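Local structure of aldo-keto reductase AKR2E4 (Bombyx mori, 3WCZ) at residues P17-G22 and Q268-F273; H51-A56 and F83-L88; T78-F83 and L111-L116. The protein reduces 3-dehydroecdysone and some other carbonyl compounds with NADPH, and may take part in regulating moulting. All coordinates share one frame; numbering follows the deposited sequence.

Interaction 1: residues P17-G22 and Q268-F273; sequences PIVALG and QNIDLF. With NAP (NADP nicotinamide-adenine-dinucleotide phosphate), chain B.
V19 and I270 mark the nearest approach of the two backbones, 6.5 Å from CA to CA, and no hydrogen bond joins the segments there. The contact is instead a small apolar cluster about V19. Its CG2 methyl meets the ring of F273 at the edge, near the ring plane, 3.8 Å from CZ, while also touching CD1 of L272. The CB of V19 faces CG1 of I270, and its other methyl, CG1, lies 4.0 Å from the backbone O of N269, a buried carbonyl with no polar partner in the model. I18 has CG1 between the backbone N and carbonyl carbon (chi1 69°), which sends CD1 to within 3.8 Å of CE1 of F273. In this TIM barrel the cluster joins the approach to the first parallel strand, 21-22, to the chain running out of the helix that starts at 263, after the last strand. Both segments reach NADP. The amide of N269 grips the adenine edge: N6A donates to OD1 at 2.8 Å (153°), and ND2 donates to N7A at 3.0 Å (172°), a pair that fixes the amide's rotation. At the cofactor's other end, CA of G22 lies 3.3 Å from O2D of the nicotinamide ribose, and a CB there would clash with O3D. Behind the cluster, L246 of helix 241-251 packs against N269 and L272, and P6 against I18 and F273.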
# COMPACT_ATOMS: atom_id res chain seq x y z
N PRO A 17 9.37 -6.42 -3.32
CA PRO A 17 9.49 -6.92 -1.94
C PRO A 17 8.14 -6.95 -1.28
O PRO A 17 7.36 -6.00 -1.45
CB PRO A 17 10.40 -5.88 -1.27
CG PRO A 17 11.11 -5.19 -2.43
CD PRO A 17 10.12 -5.18 -3.55
N ILE A 18 7.86 -7.99 -0.50
CA ILE A 18 6.52 -8.23 -0.02
C ILE A 18 6.15 -7.55 1.31
O ILE A 18 5.08 -7.77 1.83
CB ILE A 18 6.21 -9.74 0.03
CG1 ILE A 18 7.03 -10.42 1.11
CG2 ILE A 18 6.45 -10.33 -1.36
CD1 ILE A 18 6.85 -11.92 1.06
N VAL A 19 7.04 -6.72 1.85
CA VAL A 19 6.68 -5.78 2.91
C VAL A 19 7.07 -4.38 2.43
O VAL A 19 8.17 -4.19 1.97
CB VAL A 19 7.40 -6.08 4.24
CG1 VAL A 19 6.99 -5.09 5.28
CG2 VAL A 19 7.10 -7.53 4.71
N ALA A 20 6.15 -3.43 2.55
CA ALA A 20 6.41 -2.03 2.23
C ALA A 20 6.24 -1.16 3.45
O ALA A 20 5.32 -1.35 4.24
CB ALA A 20 5.46 -1.55 1.13
N LEU A 21 7.13 -0.18 3.59
CA LEU A 21 6.93 0.86 4.60
C LEU A 21 5.83 1.82 4.18
O LEU A 21 5.91 2.41 3.10
CB LEU A 21 8.21 1.64 4.84
CG LEU A 21 8.06 2.77 5.88
CD1 LEU A 21 7.93 2.20 7.31
CD2 LEU A 21 9.19 3.75 5.83
N GLY A 22 4.81 1.98 5.00
CA GLY A 22 3.82 3.00 4.75
C GLY A 22 4.25 4.38 5.16
O GLY A 22 4.87 4.56 6.21
N GLN A 268 10.57 -4.49 13.76
CA GLN A 268 9.69 -5.63 14.05
C GLN A 268 8.79 -5.97 12.88
O GLN A 268 8.51 -7.14 12.62
CB GLN A 268 8.84 -5.30 15.26
CG GLN A 268 9.65 -5.26 16.53
CD GLN A 268 8.80 -5.02 17.77
OE1 GLN A 268 7.85 -4.25 17.76
NE2 GLN A 268 9.16 -5.71 18.84
N ASN A 269 8.37 -4.95 12.15
CA ASN A 269 7.32 -5.11 11.16
C ASN A 269 7.78 -5.84 9.88
O ASN A 269 6.95 -6.25 9.08
CB ASN A 269 6.70 -3.76 10.81
CG ASN A 269 5.82 -3.20 11.90
OD1 ASN A 269 5.45 -3.91 12.85
ND2 ASN A 269 5.51 -1.92 11.81
N ILE A 270 9.09 -6.04 9.73
CA ILE A 270 9.59 -6.83 8.59
C ILE A 270 10.10 -8.21 9.05
O ILE A 270 10.43 -9.04 8.22
CB ILE A 270 10.67 -6.02 7.80
CG1 ILE A 270 10.92 -6.64 6.43
CG2 ILE A 270 11.93 -5.88 8.61
CD1 ILE A 270 11.56 -5.65 5.48
N ASP A 271 10.09 -8.46 10.37
CA ASP A 271 10.61 -9.72 10.90
C ASP A 271 9.51 -10.79 10.91
O ASP A 271 9.06 -11.22 11.97
CB ASP A 271 11.22 -9.50 12.29
CG ASP A 271 12.03 -10.68 12.79
OD1 ASP A 271 12.28 -11.63 12.02
OD2 ASP A 271 12.40 -10.64 13.99
N LEU A 272 9.10 -11.22 9.72
CA LEU A 272 7.91 -12.05 9.53
C LEU A 272 8.19 -13.38 8.87
O LEU A 272 7.25 -14.08 8.52
CB LEU A 272 6.90 -11.27 8.64
CG LEU A 272 6.57 -9.83 9.02
CD1 LEU A 272 5.63 -9.25 7.97
CD2 LEU A 272 5.96 -9.72 10.38
N PHE A 273 9.47 -13.73 8.69
CA PHE A 273 9.82 -14.82 7.79
C PHE A 273 10.50 -16.00 8.47
O PHE A 273 11.04 -16.87 7.81
CB PHE A 273 10.60 -14.26 6.58
CG PHE A 273 9.82 -13.18 5.91
CD1 PHE A 273 8.71 -13.51 5.14
CD2 PHE A 273 10.09 -11.84 6.15
CE1 PHE A 273 7.93 -12.54 4.61
CE2 PHE A 273 9.28 -10.85 5.59
CZ PHE A 273 8.21 -11.21 4.83
PA NAP B . -1.22 1.12 9.71
O1A NAP B . 0.09 0.68 9.20
O2A NAP B . -2.45 0.37 9.52
O5B NAP B . -1.17 1.55 11.21
C5B NAP B . -0.18 2.42 11.69
C4B NAP B . -0.23 2.65 13.19
O4B NAP B . 0.19 1.45 13.87
C3B NAP B . 0.59 3.76 13.71
O3B NAP B . -0.14 4.36 14.75
C2B NAP B . 1.79 3.09 14.19
O2B NAP B . 2.49 3.80 15.20
C1B NAP B . 1.27 1.78 14.72
N9A NAP B . 2.17 0.65 14.68
C8A NAP B . 3.01 0.35 13.67
N7A NAP B . 3.62 -0.80 13.87
C5A NAP B . 3.17 -1.29 15.07
C6A NAP B . 3.45 -2.45 15.80
N6A NAP B . 4.37 -3.42 15.41
N1A NAP B . 2.81 -2.59 16.97
C2A NAP B . 1.93 -1.68 17.39
N3A NAP B . 1.63 -0.56 16.71
C4A NAP B . 2.25 -0.38 15.54
O3 NAP B . -1.44 2.61 9.10
PN NAP B . -2.04 3.30 7.80
O1N NAP B . -1.21 4.52 7.61
O2N NAP B . -3.51 3.44 7.98
O5D NAP B . -1.82 2.29 6.59
C5D NAP B . -0.55 1.90 6.20
C4D NAP B . -0.06 2.47 4.86
O4D NAP B . -0.86 2.02 3.79
C3D NAP B . -0.14 3.96 4.75
O3D NAP B . 0.83 4.62 5.53
C2D NAP B . -0.03 4.15 3.32
O2D NAP B . 1.29 3.94 2.89
C1D NAP B . -0.95 3.07 2.81
N1N NAP B . -2.36 3.39 2.59
C2N NAP B . -2.85 3.50 1.34
C3N NAP B . -4.17 3.79 1.14
C7N NAP B . -4.63 3.84 -0.26
O7N NAP B . -4.02 3.27 -1.20
N7N NAP B . -5.83 4.43 -0.47
C4N NAP B . -5.04 4.04 2.22
C5N NAP B . -4.53 3.90 3.52
C6N NAP B . -3.19 3.57 3.66
P2B NAP B . 4.05 4.16 15.07
O1X NAP B . 4.32 4.99 16.34
O2X NAP B . 4.81 2.91 15.10
O3X NAP B . 4.21 4.96 13.80

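Interaction 2: residues H51-A56 and F83-L88; sequences HIDTAA and FVTTKL. With NAP (NADP nicotinamide-adenine-dinucleotide phosphate), chain B.
K87 and D53 form a salt bridge, NZ to OD2 2.7 Å, between neighbouring parallel strands. The same nitrogen donates to the backbone O of T54, from 56° above the carbonyl plane, and is hydrogen-bonded to the hydroxyl of Y58, the likely proton donor. The lysine chain runs past CB of A55 and bends at its last torsion (chi4 76°), which turns NZ onto the carboxylate. OD2 of D53 also accepts from ribose O2D of NADP at 2.7 Å, and its OD1 is bonded to Q180. Further out, main-chain bonds hold the strands in register: T85 N to I52 O, 2.9 Å, then T54 N to T85 O, also 2.9 Å. On the face of the sheet that carries D53, H51 NE2 and T85 OG1 share a hydrogen bond of 2.9 Å, and the edge of F83 meets the face of the H51 imidazole in a T-shaped pair, planes 61° apart. T86 OG1 is held by E61 of helix 61-73, which connects the two strands in a beta-alpha-beta crossover. A methionine in place of K87 would probably leave D53 OD2 without its charged mate and the Y58 hydroxyl without this partner, freer to turn. The bonds from D53 through K87 to Y58, with H120 packed beside the lysine, are consistent with the Asp-Tyr-Lys-His tetrad of aldo-keto reductases, in which the lysine tunes the tyrosine for proton transfer.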
# COMPACT_ATOMS: atom_id res chain seq x y z
N HIS A 51 11.22 -1.65 0.03
CA HIS A 51 10.00 -1.19 -0.62
C HIS A 51 9.37 -0.10 0.24
O HIS A 51 9.15 -0.31 1.42
CB HIS A 51 9.04 -2.39 -0.83
CG HIS A 51 7.76 -2.10 -1.57
ND1 HIS A 51 6.85 -3.09 -1.83
CD2 HIS A 51 7.21 -0.97 -2.08
CE1 HIS A 51 5.81 -2.60 -2.47
NE2 HIS A 51 6.01 -1.31 -2.65
N ILE A 52 9.13 1.07 -0.37
CA ILE A 52 8.50 2.21 0.29
C ILE A 52 7.23 2.55 -0.47
O ILE A 52 7.29 2.64 -1.70
CB ILE A 52 9.39 3.47 0.30
CG1 ILE A 52 10.82 3.17 0.78
CG2 ILE A 52 8.73 4.55 1.14
CD1 ILE A 52 10.96 2.70 2.21
N ASP A 53 6.11 2.73 0.24
CA ASP A 53 4.82 3.13 -0.34
C ASP A 53 4.54 4.58 0.04
O ASP A 53 4.54 4.91 1.23
CB ASP A 53 3.67 2.25 0.18
CG ASP A 53 2.35 2.64 -0.43
OD1 ASP A 53 2.09 2.21 -1.56
OD2 ASP A 53 1.56 3.38 0.22
N THR A 54 4.34 5.44 -0.96
CA THR A 54 3.98 6.82 -0.75
C THR A 54 2.93 7.24 -1.76
O THR A 54 2.35 6.40 -2.44
CB THR A 54 5.26 7.71 -0.76
OG1 THR A 54 4.96 9.04 -0.28
CG2 THR A 54 5.89 7.84 -2.11
N ALA A 55 2.64 8.54 -1.82
CA ALA A 55 1.59 9.06 -2.70
C ALA A 55 1.73 10.55 -2.82
O ALA A 55 2.15 11.23 -1.87
CB ALA A 55 0.22 8.73 -2.17
N ALA A 56 1.37 11.08 -3.98
CA ALA A 56 1.35 12.53 -4.15
C ALA A 56 0.50 13.21 -3.06
O ALA A 56 0.90 14.23 -2.47
CB ALA A 56 0.83 12.89 -5.55
N PHE A 83 12.66 -0.46 -4.27
CA PHE A 83 11.39 -0.49 -4.97
C PHE A 83 10.53 0.63 -4.38
O PHE A 83 10.15 0.56 -3.22
CB PHE A 83 10.72 -1.86 -4.76
CG PHE A 83 9.58 -2.13 -5.68
CD1 PHE A 83 8.36 -1.49 -5.50
CD2 PHE A 83 9.72 -2.98 -6.76
CE1 PHE A 83 7.30 -1.74 -6.38
CE2 PHE A 83 8.68 -3.20 -7.63
CZ PHE A 83 7.47 -2.58 -7.45
N VAL A 84 10.27 1.67 -5.16
CA VAL A 84 9.50 2.80 -4.69
C VAL A 84 8.17 2.79 -5.41
O VAL A 84 8.11 2.74 -6.65
CB VAL A 84 10.27 4.12 -4.91
CG1 VAL A 84 9.55 5.25 -4.18
CG2 VAL A 84 11.67 4.01 -4.40
N THR A 85 7.11 2.92 -4.63
CA THR A 85 5.73 2.97 -5.09
C THR A 85 5.14 4.34 -4.78
O THR A 85 5.22 4.79 -3.64
CB THR A 85 4.88 1.90 -4.39
OG1 THR A 85 5.38 0.62 -4.76
CG2 THR A 85 3.42 1.96 -4.76
N THR A 86 4.54 5.00 -5.77
CA THR A 86 3.76 6.20 -5.51
C THR A 86 2.48 6.15 -6.33
O THR A 86 2.22 5.18 -7.05
CB THR A 86 4.56 7.50 -5.65
OG1 THR A 86 3.81 8.51 -4.98
CG2 THR A 86 4.84 7.86 -7.11
N LYS A 87 1.65 7.20 -6.17
CA LYS A 87 0.26 7.15 -6.62
C LYS A 87 -0.18 8.46 -7.24
O LYS A 87 0.16 9.56 -6.75
CB LYS A 87 -0.68 6.79 -5.45
CG LYS A 87 -0.18 5.68 -4.54
CD LYS A 87 -1.24 5.20 -3.57
CE LYS A 87 -0.71 4.22 -2.56
NZ LYS A 87 0.08 4.85 -1.49
N LEU A 88 -0.96 8.31 -8.30
CA LEU A 88 -1.58 9.40 -9.06
C LEU A 88 -2.84 9.84 -8.34
O LEU A 88 -3.74 9.02 -8.11
CB LEU A 88 -1.98 8.83 -10.42
CG LEU A 88 -2.70 9.79 -11.37
CD1 LEU A 88 -1.72 10.78 -12.03
CD2 LEU A 88 -3.51 8.98 -12.39
PA NAP B . -1.22 1.12 9.71
O1A NAP B . 0.09 0.68 9.20
O2A NAP B . -2.45 0.37 9.52
O5B NAP B . -1.17 1.55 11.21
C5B NAP B . -0.18 2.42 11.69
C4B NAP B . -0.23 2.65 13.19
O4B NAP B . 0.19 1.45 13.87
C3B NAP B . 0.59 3.76 13.71
O3B NAP B . -0.14 4.36 14.75
C2B NAP B . 1.79 3.09 14.19
O2B NAP B . 2.49 3.80 15.20
C1B NAP B . 1.27 1.78 14.72
N9A NAP B . 2.17 0.65 14.68
C8A NAP B . 3.01 0.35 13.67
N7A NAP B . 3.62 -0.80 13.87
C5A NAP B . 3.17 -1.29 15.07
C6A NAP B . 3.45 -2.45 15.80
N6A NAP B . 4.37 -3.42 15.41
N1A NAP B . 2.81 -2.59 16.97
C2A NAP B . 1.93 -1.68 17.39
N3A NAP B . 1.63 -0.56 16.71
C4A NAP B . 2.25 -0.38 15.54
O3 NAP B . -1.44 2.61 9.10
PN NAP B . -2.04 3.30 7.80
O1N NAP B . -1.21 4.52 7.61
O2N NAP B . -3.51 3.44 7.98
O5D NAP B . -1.82 2.29 6.59
C5D NAP B . -0.55 1.90 6.20
C4D NAP B . -0.06 2.47 4.86
O4D NAP B . -0.86 2.02 3.79
C3D NAP B . -0.14 3.96 4.75
O3D NAP B . 0.83 4.62 5.53
C2D NAP B . -0.03 4.15 3.32
O2D NAP B . 1.29 3.94 2.89
C1D NAP B . -0.95 3.07 2.81
N1N NAP B . -2.36 3.39 2.59
C2N NAP B . -2.85 3.50 1.34
C3N NAP B . -4.17 3.79 1.14
C7N NAP B . -4.63 3.84 -0.26
O7N NAP B . -4.02 3.27 -1.20
N7N NAP B . -5.83 4.43 -0.47
C4N NAP B . -5.04 4.04 2.22
C5N NAP B . -4.53 3.90 3.52
C6N NAP B . -3.19 3.57 3.66
P2B NAP B . 4.05 4.16 15.07
O1X NAP B . 4.32 4.99 16.34
O2X NAP B . 4.81 2.91 15.10
O3X NAP B . 4.21 4.96 13.80

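Interaction 3: residues T78-F83 and L111-L116; sequences TREELF and LDYIDL. With EDO (1,2-ethanediol), chain D.
R79 and D115 meet tip to tip in a salt bridge in which two nitrogens grip one oxygen: NH1 lies 3.1 Å and NH2 2.9 Å from OD2. Both bonds stay in the guanidinium plane, although the carboxylate is turned 69° from it. The NH1 bond uses the syn lone pair of OD2, whereas NH2 comes from above the carboxylate plane. The backbone N of V84 donates to OD2 too, and three donors on one buried oxygen would probably favour the ionised aspartate.

Among the remaining hydrogen bonds, NH2 of R79 also reaches the backbone O of Y113 at 2.9 Å, spending its second proton, and NE donates to a water that accepts from D112 N as well. A second water bridges D115 OD1, the Y113 hydroxyl and L82 O.

These segments lie at the N-terminal end of two neighbouring strands of the TIM barrel, 83-88 and 114-119, the end opposite the cofactor site in this fold. One leads from helix 61-73 into its strand; the other turns a corner at D115 as its strand begins.

The R79 guanidinium lies flat on the Y113 ring, planes 8° apart and centres of the two groups 3.9 Å from each other, an off-centre cation-pi contact. A bend at chi2 (68°) brings the group over the ring, which has a further cation-pi partner in R153.

CH-pi and van der Waals contacts flank the polar group. CB of D115 sits over the middle of the F83 ring, 3.5 Å from its centroid, in a CH-pi contact, and L116 CB touches CE1 of the same ring at 3.6 Å. L111 CD2 packs against CD of R79.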
# COMPACT_ATOMS: atom_id res chain seq x y z
N THR A 78 21.76 0.74 -3.15
CA THR A 78 21.78 1.50 -4.40
C THR A 78 20.35 1.72 -4.87
O THR A 78 19.44 1.03 -4.43
CB THR A 78 22.54 0.78 -5.47
OG1 THR A 78 21.85 -0.45 -5.77
CG2 THR A 78 23.97 0.49 -5.04
N ARG A 79 20.16 2.65 -5.80
CA ARG A 79 18.82 2.88 -6.33
C ARG A 79 18.16 1.63 -6.89
O ARG A 79 16.97 1.39 -6.66
CB ARG A 79 18.86 3.95 -7.42
CG ARG A 79 17.53 4.12 -8.20
CD ARG A 79 16.44 4.69 -7.33
NE ARG A 79 15.12 4.74 -7.96
CZ ARG A 79 14.17 3.80 -7.84
NH1 ARG A 79 14.42 2.67 -7.15
NH2 ARG A 79 12.96 3.98 -8.36
N GLU A 80 18.90 0.80 -7.61
CA GLU A 80 18.29 -0.36 -8.24
C GLU A 80 17.86 -1.44 -7.25
O GLU A 80 17.05 -2.29 -7.59
CB GLU A 80 19.24 -0.93 -9.30
CG GLU A 80 19.35 -0.01 -10.51
CD GLU A 80 18.09 -0.01 -11.38
OE1 GLU A 80 17.28 -0.97 -11.28
OE2 GLU A 80 17.93 0.95 -12.18
N GLU A 81 18.39 -1.38 -6.02
CA GLU A 81 17.98 -2.27 -4.95
C GLU A 81 16.68 -1.85 -4.27
O GLU A 81 16.12 -2.62 -3.49
CB GLU A 81 19.10 -2.36 -3.92
CG GLU A 81 20.30 -3.13 -4.45
CD GLU A 81 21.53 -3.09 -3.56
OE1 GLU A 81 21.70 -2.19 -2.73
OE2 GLU A 81 22.37 -4.01 -3.74
N LEU A 82 16.23 -0.61 -4.51
CA LEU A 82 15.01 -0.11 -3.90
C LEU A 82 13.83 -0.23 -4.84
O LEU A 82 13.98 -0.06 -6.04
CB LEU A 82 15.15 1.35 -3.50
CG LEU A 82 16.11 1.68 -2.40
CD1 LEU A 82 16.24 3.20 -2.24
CD2 LEU A 82 15.64 1.05 -1.11
N PHE A 83 12.66 -0.46 -4.27
CA PHE A 83 11.39 -0.49 -4.97
C PHE A 83 10.53 0.63 -4.38
O PHE A 83 10.15 0.56 -3.22
CB PHE A 83 10.72 -1.86 -4.76
CG PHE A 83 9.58 -2.13 -5.68
CD1 PHE A 83 8.36 -1.49 -5.50
CD2 PHE A 83 9.72 -2.98 -6.76
CE1 PHE A 83 7.30 -1.74 -6.38
CE2 PHE A 83 8.68 -3.20 -7.63
CZ PHE A 83 7.47 -2.58 -7.45
N LEU A 111 14.03 11.11 -7.96
CA LEU A 111 14.22 9.86 -8.71
C LEU A 111 14.03 10.07 -10.21
O LEU A 111 13.36 11.02 -10.61
CB LEU A 111 13.22 8.79 -8.23
CG LEU A 111 13.26 8.50 -6.73
CD1 LEU A 111 12.20 7.44 -6.42
CD2 LEU A 111 14.64 8.07 -6.26
N ASP A 112 14.61 9.19 -11.02
CA ASP A 112 14.46 9.23 -12.47
C ASP A 112 13.34 8.30 -12.97
O ASP A 112 12.88 8.43 -14.10
CB ASP A 112 15.75 8.77 -13.16
CG ASP A 112 16.93 9.63 -12.80
OD1 ASP A 112 16.83 10.86 -12.91
OD2 ASP A 112 17.97 9.05 -12.40
N TYR A 113 12.91 7.36 -12.14
CA TYR A 113 11.84 6.44 -12.47
C TYR A 113 11.23 5.96 -11.16
O TYR A 113 11.85 6.05 -10.11
CB TYR A 113 12.37 5.23 -13.29
CG TYR A 113 13.24 4.28 -12.49
CD1 TYR A 113 14.58 4.54 -12.32
CD2 TYR A 113 12.71 3.14 -11.89
CE1 TYR A 113 15.38 3.71 -11.57
CE2 TYR A 113 13.51 2.29 -11.14
CZ TYR A 113 14.85 2.59 -10.97
OH TYR A 113 15.67 1.75 -10.24
N ILE A 114 9.99 5.49 -11.26
CA ILE A 114 9.29 4.87 -10.15
C ILE A 114 9.16 3.38 -10.45
O ILE A 114 9.02 2.98 -11.61
CB ILE A 114 7.89 5.54 -9.92
CG1 ILE A 114 7.38 5.29 -8.50
CG2 ILE A 114 6.86 5.08 -10.92
CD1 ILE A 114 8.07 6.11 -7.49
N ASP A 115 9.24 2.54 -9.43
CA ASP A 115 9.10 1.10 -9.64
C ASP A 115 7.66 0.72 -9.86
O ASP A 115 7.35 -0.14 -10.68
CB ASP A 115 9.72 0.35 -8.46
CG ASP A 115 11.19 0.57 -8.40
OD1 ASP A 115 11.92 -0.18 -9.12
OD2 ASP A 115 11.63 1.51 -7.71
N LEU A 116 6.73 1.37 -9.15
CA LEU A 116 5.30 1.09 -9.28
C LEU A 116 4.55 2.39 -9.16
O LEU A 116 4.69 3.12 -8.20
CB LEU A 116 4.85 0.12 -8.17
CG LEU A 116 3.38 -0.26 -8.17
CD1 LEU A 116 2.91 -0.89 -9.44
CD2 LEU A 116 3.15 -1.20 -7.02
C1 EDO D . 14.02 -4.20 -5.46
O1 EDO D . 13.06 -5.24 -5.57
C2 EDO D . 13.95 -3.38 -6.73
O2 EDO D . 14.25 -4.19 -7.88
O HOH W 1 16.03 7.03 -9.69
O HOH W 2 14.57 -0.25 -8.83

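The three interactions involve four consecutive strands of one parallel barrel, 21-22, 51-53, 83-88 and 114-119, with 268-273 running on from helix 263-270. Centres of interactions 2 and 3 are about 10 Å apart, those of 1 and 2 about 15 Å, of 1 and 3 about 18 Å. Interaction 1 encloses in sequence the other two, whose segments alternate and share F83. Main-chain bonds from L21 to H51 and D53 link interactions 1 and 2, and T86 N to L116 O links 2 and 3. Interaction 1 meets NADP at the adenine and, through G22, the nicotinamide ribose, interaction 2 at that same ribose; interaction 3 lies at the N-terminal end of the barrel, away from the cofactor.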